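Local coordinates for protein arginase 1, mitochondrial (Arabidopsis thaliana, PDB 6VSU) that hydrolyses L-arginine to urea and L-ornithine with a pair of manganese ions, and also converts agmatine to putrescine, at residues E292-P295 with Q296-T299. Sequence-based numbering, arbitrary orientation.
Sequences EFNP and QRDT. With NA (sodium ion), chain B.
Asn-294 and Gln-296 join in an Asx turn: Asn-294 OD1 accepts the backbone N-H of Gln-296 at 3.0 Å, with the nitrogen tilted out of the amide's carbonyl plane. A chi1 of -173° at Asn-294 carries OD1 to that N-H. Two i+3 backbone bonds form the 3-10 turn: Arg-297 N reaches Asn-294 O at 2.9 Å (158° at the hydrogen), and Asp-298 N reaches Pro-295 O at 3.2 Å. The other end of the amide is also tethered, as Asn-294 ND2 donates to Ser-262 OG and, at 3.2 Å, to a water that in turn donates to Gln-296 OE1; Gln-296 NE2 bonds Glu-70 OE2 of a neighbouring subunit. With an alanine here in place of Asn-294, the Gln-296 N-H is likely to lose its side-chain acceptor, and Ser-262 OG its amide donor.

Van der Waals contacts surround the turn. Arg-297 CG lies 3.8 Å from Asn-294 ND2, while Pro-295 CD sits over one face of the Phe-293 ring. Asp-298 OD2 approaches Phe-293 CE1 obliquely at 3.6 Å, carboxylate and ring planes 80° apart; Asp-298 OD1 bonds Thr-304 OG1 and OD2 the Ala-305 N, at the start of helix 303-319.

Glu-292 OE1 binds sodium with Ser-262 OG, Leu-58 O and a water, so Ser-262 links this ion to the Asx turn. Glu-292 OE2 bonds His-180 of the ornithine pocket and the backbone N of His-140, a manganese ligand, where the loop leaves strand 285-291 of the arginase α/β fold's parallel sheet.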
loop_
_atom_site.group_PDB
_atom_site.type_symbol
_atom_site.label_atom_id
_atom_site.label_comp_id
_atom_site.label_asym_id
_atom_site.label_seq_id
_atom_site.Cartn_x
_atom_site.Cartn_y
_atom_site.Cartn_z
ATOM N N GLU E 292 -9.436 18.713 7.691
ATOM C CA GLU E 292 -9.205 17.370 8.278
ATOM C C GLU E 292 -8.905 16.344 7.180
ATOM O O GLU E 292 -8.894 15.132 7.513
ATOM C CB GLU E 292 -10.381 16.987 9.169
ATOM C CG GLU E 292 -10.415 17.873 10.417
ATOM C CD GLU E 292 -9.374 17.597 11.487
ATOM O OE1 GLU E 292 -8.699 16.517 11.363
ATOM O OE2 GLU E 292 -9.281 18.408 12.497
ATOM N N PHE E 293 -8.608 16.764 5.944
ATOM C CA PHE E 293 -7.997 15.830 4.974
ATOM C C PHE E 293 -6.578 15.565 5.467
ATOM O O PHE E 293 -5.871 16.517 5.747
ATOM C CB PHE E 293 -8.007 16.412 3.575
ATOM C CG PHE E 293 -7.015 15.801 2.628
ATOM C CD1 PHE E 293 -6.823 14.421 2.590
ATOM C CD2 PHE E 293 -6.331 16.591 1.725
ATOM C CE1 PHE E 293 -5.895 13.876 1.728
ATOM C CE2 PHE E 293 -5.428 16.028 0.834
ATOM C CZ PHE E 293 -5.195 14.676 0.861
ATOM N N ASN E 294 -6.271 14.313 5.730
ATOM C CA ASN E 294 -4.977 13.843 6.264
ATOM C C ASN E 294 -4.263 13.047 5.168
ATOM O O ASN E 294 -4.509 11.854 5.066
ATOM C CB ASN E 294 -5.135 12.978 7.513
ATOM C CG ASN E 294 -3.805 12.656 8.124
ATOM O OD1 ASN E 294 -2.771 12.707 7.439
ATOM N ND2 ASN E 294 -3.834 12.373 9.408
ATOM N N PRO E 295 -3.359 13.677 4.370
ATOM C CA PRO E 295 -2.638 13.011 3.286
ATOM C C PRO E 295 -1.858 11.764 3.743
ATOM O O PRO E 295 -1.709 10.830 2.981
ATOM C CB PRO E 295 -1.631 14.034 2.762
ATOM C CG PRO E 295 -2.055 15.334 3.321
ATOM C CD PRO E 295 -2.920 15.063 4.533
ATOM N N GLN E 296 -1.396 11.736 4.987
ATOM C CA GLN E 296 -0.586 10.588 5.477
ATOM C C GLN E 296 -1.524 9.392 5.746
ATOM O O GLN E 296 -0.994 8.338 6.003
ATOM C CB GLN E 296 0.200 10.944 6.738
ATOM C CG GLN E 296 1.043 12.194 6.539
ATOM C CD GLN E 296 1.905 12.686 7.688
ATOM O OE1 GLN E 296 1.358 13.102 8.737
ATOM N NE2 GLN E 296 3.241 12.703 7.439
ATOM N N ARG E 297 -2.853 9.548 5.723
ATOM C CA ARG E 297 -3.805 8.428 5.887
ATOM C C ARG E 297 -4.490 8.124 4.556
ATOM O O ARG E 297 -5.324 7.225 4.535
ATOM C CB ARG E 297 -4.824 8.749 6.990
ATOM C CG ARG E 297 -4.263 8.743 8.412
ATOM C CD ARG E 297 -3.670 7.428 8.882
ATOM N NE ARG E 297 -4.194 6.864 10.143
ATOM C CZ ARG E 297 -5.515 6.744 10.440
ATOM N NH1 ARG E 297 -6.446 7.185 9.594
ATOM N NH2 ARG E 297 -5.903 6.177 11.577
ATOM N N ASP E 298 -4.120 8.818 3.482
ATOM C CA ASP E 298 -4.753 8.642 2.152
ATOM C C ASP E 298 -4.212 7.360 1.458
ATOM O O ASP E 298 -3.210 6.822 1.877
ATOM C CB ASP E 298 -4.484 9.838 1.253
ATOM C CG ASP E 298 -5.612 10.117 0.254
ATOM O OD1 ASP E 298 -6.595 9.310 0.202
ATOM O OD2 ASP E 298 -5.484 11.137 -0.499
ATOM N N THR E 299 -4.883 6.936 0.410
ATOM C CA THR E 299 -4.447 5.847 -0.477
ATOM C C THR E 299 -3.203 6.317 -1.217
ATOM O O THR E 299 -2.928 7.542 -1.306
ATOM C CB THR E 299 -5.561 5.482 -1.457
ATOM O OG1 THR E 299 -5.636 6.562 -2.390
ATOM C CG2 THR E 299 -6.885 5.291 -0.740
HETATM NA NA NA B . -6.496 15.542 12.689
HETATM O O HOH W 1 -0.727 12.167 10.314
HETATM O O HOH W 2 -6.396 14.005 15.083
#